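FAD linked oxidase-like protein from Myceliophthora thermophila oxidises the C1 hydroxyl of xylooligosaccharides and other sugars to lactones with a bicovalently bound FAD, reducing molecular oxygen to hydrogen peroxide. Local coordinates of one contact, PDB 5K8E (chain A, 1.93 Å), residues Pro131-Gly136 and Val158-His163, beside the matching contact of the related carbohydrate oxidase from Microdochium nivale, PDB 3RJA (chain B, 2.10 Å), residues Pro108-Gly113 and Val135-His140. Both blocks share one frame: the second was fitted to the first on N, CA, C and O of the twelve residues, RMSD 0.15 Å. Numbering follows each deposited sequence.

Structure 1 (5K8E); sequences PGARLG and VGVGGH. With FAD (flavin-adenine dinucleotide), chain C.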
loop_
_atom_site.group_PDB
_atom_site.type_symbol
_atom_site.label_atom_id
_atom_site.label_comp_id
_atom_site.label_asym_id
_atom_site.label_seq_id
_atom_site.Cartn_x
_atom_site.Cartn_y
_atom_site.Cartn_z
ATOM N N PRO A 131 -9.788 9.414 -8.785
ATOM C CA PRO A 131 -8.474 9.014 -8.289
ATOM C C PRO A 131 -8.047 9.642 -6.980
ATOM O O PRO A 131 -7.010 9.239 -6.429
ATOM C CB PRO A 131 -7.530 9.456 -9.406
ATOM C CG PRO A 131 -8.221 10.578 -10.065
ATOM C CD PRO A 131 -9.683 10.214 -10.014
ATOM N N GLY A 132 -8.804 10.641 -6.513
ATOM C CA GLY A 132 -8.571 11.268 -5.220
ATOM C C GLY A 132 -9.425 10.704 -4.102
ATOM O O GLY A 132 -9.363 11.199 -2.971
ATOM N N ALA A 133 -10.215 9.669 -4.388
ATOM C CA ALA A 133 -11.080 9.066 -3.374
ATOM C C ALA A 133 -10.270 8.290 -2.360
ATOM O O ALA A 133 -9.393 7.519 -2.723
ATOM C CB ALA A 133 -12.095 8.140 -4.025
ATOM N N ARG A 134 -10.571 8.491 -1.083
ATOM C CA ARG A 134 -9.874 7.773 -0.026
ATOM C C ARG A 134 -10.659 6.511 0.345
ATOM O O ARG A 134 -11.877 6.415 0.092
ATOM C CB ARG A 134 -9.683 8.666 1.180
ATOM C CG ARG A 134 -8.798 9.868 0.888
ATOM C CD ARG A 134 -8.892 10.900 1.991
ATOM N NE ARG A 134 -8.279 12.151 1.564
ATOM C CZ ARG A 134 -6.988 12.439 1.670
ATOM N NH1 ARG A 134 -6.127 11.565 2.202
ATOM N NH2 ARG A 134 -6.551 13.614 1.239
ATOM N N LEU A 135 -9.952 5.551 0.934
ATOM C CA LEU A 135 -10.489 4.198 1.144
ATOM C C LEU A 135 -11.748 4.170 2.005
ATOM O O LEU A 135 -12.661 3.404 1.735
ATOM C CB LEU A 135 -9.436 3.291 1.781
ATOM C CG LEU A 135 -8.151 3.058 0.991
ATOM C CD1 LEU A 135 -7.264 2.042 1.707
ATOM C CD2 LEU A 135 -8.471 2.603 -0.426
ATOM N N GLY A 136 -11.778 4.986 3.054
ATOM C CA GLY A 136 -12.938 5.059 3.923
ATOM C C GLY A 136 -14.171 5.520 3.178
ATOM O O GLY A 136 -15.247 4.982 3.362
ATOM N N VAL A 158 -6.229 6.797 3.381
ATOM C CA VAL A 158 -5.373 6.393 2.284
ATOM C C VAL A 158 -6.075 6.620 0.951
ATOM O O VAL A 158 -7.247 6.282 0.785
ATOM C CB VAL A 158 -4.943 4.926 2.436
ATOM C CG1 VAL A 158 -4.296 4.379 1.173
ATOM C CG2 VAL A 158 -3.982 4.814 3.609
ATOM N N GLY A 159 -5.328 7.176 0.001
ATOM C CA GLY A 159 -5.849 7.457 -1.316
ATOM C C GLY A 159 -5.892 6.205 -2.150
ATOM O O GLY A 159 -5.004 5.367 -2.072
ATOM N N VAL A 160 -6.912 6.090 -2.982
ATOM C CA VAL A 160 -7.030 4.935 -3.859
ATOM C C VAL A 160 -5.934 4.895 -4.939
ATOM O O VAL A 160 -5.543 3.802 -5.414
ATOM C CB VAL A 160 -8.418 4.890 -4.512
ATOM C CG1 VAL A 160 -8.562 5.965 -5.576
ATOM C CG2 VAL A 160 -8.685 3.514 -5.086
ATOM N N GLY A 161 -5.435 6.070 -5.313
ATOM C CA GLY A 161 -4.404 6.189 -6.353
ATOM C C GLY A 161 -3.092 5.467 -6.061
ATOM O O GLY A 161 -2.688 4.558 -6.798
ATOM N N GLY A 162 -2.406 5.860 -4.997
ATOM C CA GLY A 162 -1.170 5.174 -4.646
ATOM C C GLY A 162 -1.413 3.750 -4.178
ATOM O O GLY A 162 -0.648 2.843 -4.486
ATOM N N HIS A 163 -2.474 3.561 -3.410
ATOM C CA HIS A 163 -2.767 2.272 -2.809
ATOM C C HIS A 163 -2.991 1.163 -3.840
ATOM O O HIS A 163 -2.343 0.115 -3.792
ATOM C CB HIS A 163 -3.984 2.419 -1.896
ATOM C CG HIS A 163 -4.276 1.209 -1.064
ATOM N ND1 HIS A 163 -3.522 0.861 0.037
ATOM C CD2 HIS A 163 -5.273 0.300 -1.140
ATOM C CE1 HIS A 163 -4.040 -0.219 0.598
ATOM N NE2 HIS A 163 -5.100 -0.579 -0.100
HETATM P PA FAD C . 0.269 9.369 -2.466
HETATM O O1A FAD C . -0.734 10.426 -2.887
HETATM O O2A FAD C . 1.453 9.823 -1.676
HETATM O O5B FAD C . 0.707 8.545 -3.785
HETATM C C5B FAD C . 1.662 7.474 -3.688
HETATM C C4B FAD C . 2.303 7.186 -5.044
HETATM O O4B FAD C . 1.282 6.841 -5.994
HETATM C C3B FAD C . 3.033 8.393 -5.603
HETATM O O3B FAD C . 4.152 7.966 -6.380
HETATM C C2B FAD C . 1.983 9.022 -6.482
HETATM O O2B FAD C . 2.509 9.882 -7.494
HETATM C C1B FAD C . 1.262 7.809 -7.035
HETATM N N9A FAD C . -0.125 8.126 -7.418
HETATM C C8A FAD C . -1.108 8.623 -6.639
HETATM N N7A FAD C . -2.248 8.776 -7.349
HETATM C C5A FAD C . -1.969 8.364 -8.607
HETATM C C6A FAD C . -2.708 8.266 -9.869
HETATM N N6A FAD C . -3.992 8.652 -9.878
HETATM N N1A FAD C . -2.089 7.792 -10.968
HETATM C C2A FAD C . -0.800 7.417 -10.940
HETATM N N3A FAD C . -0.045 7.469 -9.819
HETATM C C4A FAD C . -0.583 7.925 -8.648
HETATM N N1 FAD C . -0.929 -0.133 2.632
HETATM C C2 FAD C . -1.454 -1.400 2.611
HETATM O O2 FAD C . -1.119 -2.190 1.686
HETATM N N3 FAD C . -2.322 -1.825 3.560
HETATM C C4 FAD C . -2.732 -1.031 4.566
HETATM O O4 FAD C . -3.530 -1.444 5.430
HETATM C C4X FAD C . -2.213 0.357 4.659
HETATM N N5 FAD C . -2.572 1.214 5.657
HETATM C C5X FAD C . -2.093 2.493 5.703
HETATM C C6 FAD C . -2.482 3.381 6.714
HETATM C C7 FAD C . -1.981 4.687 6.775
HETATM C C7M FAD C . -2.449 5.578 7.910
HETATM C C8 FAD C . -1.028 5.157 5.722
HETATM C C8M FAD C . -0.432 6.560 5.669
HETATM C C9 FAD C . -0.647 4.269 4.719
HETATM C C9A FAD C . -1.136 2.962 4.660
HETATM N N10 FAD C . -0.724 2.055 3.652
HETATM C C10 FAD C . -1.261 0.758 3.615
HETATM C "C1'" FAD C . 0.227 2.438 2.599
HETATM C "C2'" FAD C . -0.437 2.984 1.367
HETATM O "O2'" FAD C . -0.984 1.857 0.704
HETATM C "C3'" FAD C . 0.604 3.673 0.505
HETATM O "O3'" FAD C . 1.169 4.730 1.284
HETATM C "C4'" FAD C . -0.036 4.212 -0.766
HETATM O "O4'" FAD C . 0.874 4.233 -1.880
HETATM C "C5'" FAD C . -0.574 5.606 -0.504
HETATM O "O5'" FAD C . -1.491 5.983 -1.545
HETATM P P FAD C . -1.882 7.522 -1.579
HETATM O O1P FAD C . -2.686 7.770 -2.836
HETATM O O2P FAD C . -2.465 7.878 -0.250
HETATM O O3P FAD C . -0.405 8.183 -1.605
#
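Arg134 and Gly159 form a single beta bridge, flanked by two backbone bonds: Val160 N to Ala133 O and Leu135 N to Val158 O. Both residues are N-caps, so the bridge joins the starts of helices 135-146 and 160-165 in the FAD-binding domain. Val160 packs against the carbonyl oxygen of Ala133, with its CB 3.3 Å from Ala133 O. Its CG1 lies between backbone N and carbonyl carbon (chi1 73°), which brings it to 3.7 Å from Pro131 O. The side chain also touches Phe223 and Phe225 of strand 219-229. Gly161 has no side chain; its CA lies 3.5 Å from FAD N7A. Ser91 OG bonds both Pro131 O and Gly161 N. Leu135 and Val158 lie side by side, pointing the same way, with Leu135 CD1 against Val158 CB. Leu135 CD1 also lies over the face of the His163 ring, a CH-pi contact 3.9 Å from the centroid. His163 ND1 hydrogen-bonds FAD O2' at 2.8 Å. Gly159 N and Gly162 N bond oxygens of one FAD phosphate and probably help to balance its charge.

Structure 2 (3RJA); sequences PGARLG and VGISGH. With FAD (flavin-adenine dinucleotide), chain D.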
loop_
_atom_site.group_PDB
_atom_site.type_symbol
_atom_site.label_atom_id
_atom_site.label_comp_id
_atom_site.label_asym_id
_atom_site.label_seq_id
_atom_site.Cartn_x
_atom_site.Cartn_y
_atom_site.Cartn_z
ATOM N N PRO B 108 -9.700 9.586 -8.881
ATOM C CA PRO B 108 -8.416 9.132 -8.342
ATOM C C PRO B 108 -8.027 9.746 -6.991
ATOM O O PRO B 108 -6.934 9.451 -6.469
ATOM C CB PRO B 108 -7.408 9.590 -9.414
ATOM C CG PRO B 108 -8.021 10.809 -10.034
ATOM C CD PRO B 108 -9.532 10.611 -9.940
ATOM N N GLY B 109 -8.916 10.578 -6.447
ATOM C CA GLY B 109 -8.691 11.263 -5.180
ATOM C C GLY B 109 -9.533 10.706 -4.039
ATOM O O GLY B 109 -9.376 11.137 -2.888
ATOM N N ALA B 110 -10.428 9.764 -4.361
ATOM C CA ALA B 110 -11.224 9.056 -3.344
ATOM C C ALA B 110 -10.326 8.317 -2.388
ATOM O O ALA B 110 -9.427 7.540 -2.816
ATOM C CB ALA B 110 -12.155 8.057 -3.991
ATOM N N ARG B 111 -10.565 8.538 -1.101
ATOM C CA ARG B 111 -9.880 7.784 -0.047
ATOM C C ARG B 111 -10.609 6.484 0.321
ATOM O O ARG B 111 -11.830 6.356 0.122
ATOM C CB ARG B 111 -9.640 8.672 1.194
ATOM C CG ARG B 111 -8.666 9.840 0.892
ATOM C CD ARG B 111 -8.792 10.989 1.937
ATOM N NE ARG B 111 -8.096 12.212 1.532
ATOM C CZ ARG B 111 -6.814 12.478 1.815
ATOM N NH1 ARG B 111 -6.083 11.603 2.496
ATOM N NH2 ARG B 111 -6.272 13.635 1.428
ATOM N N LEU B 112 -9.857 5.521 0.857
ATOM C CA LEU B 112 -10.377 4.177 1.106
ATOM C C LEU B 112 -11.668 4.201 1.930
ATOM O O LEU B 112 -12.636 3.529 1.588
ATOM C CB LEU B 112 -9.330 3.274 1.790
ATOM C CG LEU B 112 -8.045 2.980 1.010
ATOM C CD1 LEU B 112 -7.289 1.866 1.671
ATOM C CD2 LEU B 112 -8.285 2.603 -0.484
ATOM N N GLY B 113 -11.680 4.959 3.025
ATOM C CA GLY B 113 -12.887 5.004 3.872
ATOM C C GLY B 113 -14.068 5.549 3.097
ATOM O O GLY B 113 -15.188 5.062 3.250
ATOM N N VAL B 135 -6.158 6.754 3.416
ATOM C CA VAL B 135 -5.325 6.344 2.286
ATOM C C VAL B 135 -6.017 6.646 0.951
ATOM O O VAL B 135 -7.207 6.414 0.793
ATOM C CB VAL B 135 -4.908 4.855 2.410
ATOM C CG1 VAL B 135 -4.257 4.336 1.124
ATOM C CG2 VAL B 135 -3.914 4.725 3.571
ATOM N N GLY B 136 -5.273 7.192 0.002
ATOM C CA GLY B 136 -5.816 7.460 -1.317
ATOM C C GLY B 136 -5.920 6.182 -2.148
ATOM O O GLY B 136 -5.044 5.303 -2.081
ATOM N N ILE B 137 -7.014 6.076 -2.908
ATOM C CA ILE B 137 -7.205 5.005 -3.869
ATOM C C ILE B 137 -6.014 4.853 -4.855
ATOM O O ILE B 137 -5.614 3.719 -5.158
ATOM C CB ILE B 137 -8.543 5.176 -4.644
ATOM C CG1 ILE B 137 -8.885 3.906 -5.423
ATOM C CG2 ILE B 137 -8.563 6.412 -5.553
ATOM C CD1 ILE B 137 -10.152 4.046 -6.274
ATOM N N SER B 138 -5.443 5.972 -5.335
ATOM C CA SER B 138 -4.485 5.845 -6.448
ATOM C C SER B 138 -3.142 5.276 -6.038
ATOM O O SER B 138 -2.705 4.327 -6.642
ATOM C CB SER B 138 -4.319 7.131 -7.265
ATOM O OG SER B 138 -5.561 7.521 -7.803
ATOM N N GLY B 139 -2.481 5.850 -5.029
ATOM C CA GLY B 139 -1.224 5.251 -4.543
ATOM C C GLY B 139 -1.381 3.813 -4.082
ATOM O O GLY B 139 -0.520 2.963 -4.329
ATOM N N HIS B 140 -2.491 3.540 -3.413
ATOM C CA HIS B 140 -2.766 2.230 -2.816
ATOM C C HIS B 140 -2.946 1.160 -3.892
ATOM O O HIS B 140 -2.218 0.155 -3.903
ATOM C CB HIS B 140 -4.024 2.314 -1.945
ATOM C CG HIS B 140 -4.278 1.109 -1.077
ATOM N ND1 HIS B 140 -3.506 0.811 0.027
ATOM C CD2 HIS B 140 -5.275 0.184 -1.106
ATOM C CE1 HIS B 140 -4.007 -0.257 0.636
ATOM N NE2 HIS B 140 -5.066 -0.670 -0.049
HETATM P PA FAD D . 0.233 9.367 -2.386
HETATM O O1A FAD D . -0.750 10.426 -2.808
HETATM O O2A FAD D . 1.335 9.849 -1.478
HETATM O O5B FAD D . 0.891 8.719 -3.699
HETATM C C5B FAD D . 1.653 7.523 -3.587
HETATM C C4B FAD D . 2.368 7.270 -4.926
HETATM O O4B FAD D . 1.399 7.033 -5.949
HETATM C C3B FAD D . 3.204 8.461 -5.390
HETATM O O3B FAD D . 4.278 7.977 -6.200
HETATM C C2B FAD D . 2.215 9.194 -6.290
HETATM O O2B FAD D . 2.767 10.073 -7.242
HETATM C C1B FAD D . 1.510 8.014 -6.944
HETATM N N9A FAD D . 0.172 8.402 -7.380
HETATM C C8A FAD D . -0.806 9.076 -6.654
HETATM N N7A FAD D . -1.885 9.215 -7.471
HETATM C C5A FAD D . -1.618 8.636 -8.653
HETATM C C6A FAD D . -2.375 8.505 -9.822
HETATM N N6A FAD D . -3.633 8.995 -9.893
HETATM N N1A FAD D . -1.808 7.827 -10.887
HETATM C C2A FAD D . -0.510 7.334 -10.811
HETATM N N3A FAD D . 0.255 7.496 -9.673
HETATM C C4A FAD D . -0.315 8.131 -8.610
HETATM N N1 FAD D . -0.830 -0.165 2.716
HETATM C C2 FAD D . -1.399 -1.432 2.545
HETATM O O2 FAD D . -1.120 -2.144 1.573
HETATM N N3 FAD D . -2.346 -1.834 3.483
HETATM C C4 FAD D . -2.849 -1.044 4.500
HETATM O O4 FAD D . -3.785 -1.444 5.228
HETATM C C4X FAD D . -2.171 0.278 4.676
HETATM N N5 FAD D . -2.564 1.101 5.633
HETATM C C5X FAD D . -2.038 2.366 5.757
HETATM C C6 FAD D . -2.537 3.269 6.731
HETATM C C7 FAD D . -2.110 4.582 6.774
HETATM C C7M FAD D . -2.648 5.552 7.848
HETATM C C8 FAD D . -1.257 5.058 5.750
HETATM C C8M FAD D . -0.780 6.496 5.738
HETATM C C9 FAD D . -0.708 4.175 4.832
HETATM C C9A FAD D . -1.103 2.823 4.799
HETATM N N10 FAD D . -0.670 1.932 3.787
HETATM C C10 FAD D . -1.122 0.621 3.754
HETATM C "C1'" FAD D . 0.334 2.403 2.778
HETATM C "C2'" FAD D . -0.363 2.866 1.507
HETATM O "O2'" FAD D . -0.819 1.731 0.781
HETATM C "C3'" FAD D . 0.611 3.623 0.632
HETATM O "O3'" FAD D . 1.219 4.663 1.367
HETATM C "C4'" FAD D . -0.122 4.170 -0.604
HETATM O "O4'" FAD D . 0.792 4.323 -1.646
HETATM C "C5'" FAD D . -0.843 5.486 -0.300
HETATM O "O5'" FAD D . -1.516 5.929 -1.446
HETATM P P FAD D . -1.894 7.505 -1.566
HETATM O O1P FAD D . -2.696 7.755 -2.808
HETATM O O2P FAD D . -2.602 7.957 -0.288
HETATM O O3P FAD D . -0.419 8.124 -1.599
#
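Arg111 and Gly136 form a single beta bridge, flanked by two backbone bonds: Ile137 N to Ala110 O and Leu112 N to Val135 O. Ile137 packs against the carbonyl oxygen of Ala110, with its CB 3.1 Å from Ala110 O. Its CG2 lies between backbone N and carbonyl carbon, 3.6 Å from Pro108 O. CG1 is anti to the backbone N (chi1 -168°) and carries CD1 onward in an extended chain. The side chain also touches Trp200 and Leu202 of strand 196-206. Ser138 OG donates to Pro108 O at 2.7 Å, in the carbonyl plane and on a lone pair. Trp200 NE1 is a second partner of this hydroxyl. Ser67 OG also bonds Pro108 O and, weakly, Ser138 N. Ser138 OG lies 3.2 Å from FAD N6A. Leu112 and Val135 lie side by side, pointing the same way, with Leu112 CD1 against Val135 CB. Leu112 CD1 also lies over the face of the His140 ring, a CH-pi contact 3.9 Å from the centroid. His140 ND1 hydrogen-bonds FAD O2' at 2.9 Å. Gly136 N and Gly139 N bond oxygens of one FAD phosphate and probably help to balance its charge.

What differs
Gly161(A) is replaced by Ser138(B), whose CB and OG have no counterpart in Gly161(A). The serine adds a hydrogen bond across the contact, from Ser138(B) OG to Pro108(B) O at 2.7 Å. Gly161(A) has no side-chain polar atom to make it. This extra bond ties the first turn of the helix to the loop at Pro108(B), and may hold the two segments together more firmly there. The backbone does not answer: the CA atoms that can be compared coincide within the error. FAD is bound at this place in both structures.

The second exchange is Val160(A) against Ile137(B). The two side chains start from CB atoms that coincide within the error and share their branches by place. CG1 of Val160(A) and CG2 of Ile137(B) are 0.4 Å apart after superposition. CG2 of Val160(A) and CG1 of Ile137(B) are 0.6 Å apart. The touches on Pro131(A) / Pro108(B) and on the carbonyl of Ala133(A) / Ala110(B) are kept. So is the backbone bond from Val160(A) N or Ile137(B) N to that carbonyl. Arg134(A), Leu135(A), Val158(A) and His163(A) keep their place with their counterparts. What differs here is the reach of the buried side chain: CD1 of Ile137(B) has no counterpart in Val160(A).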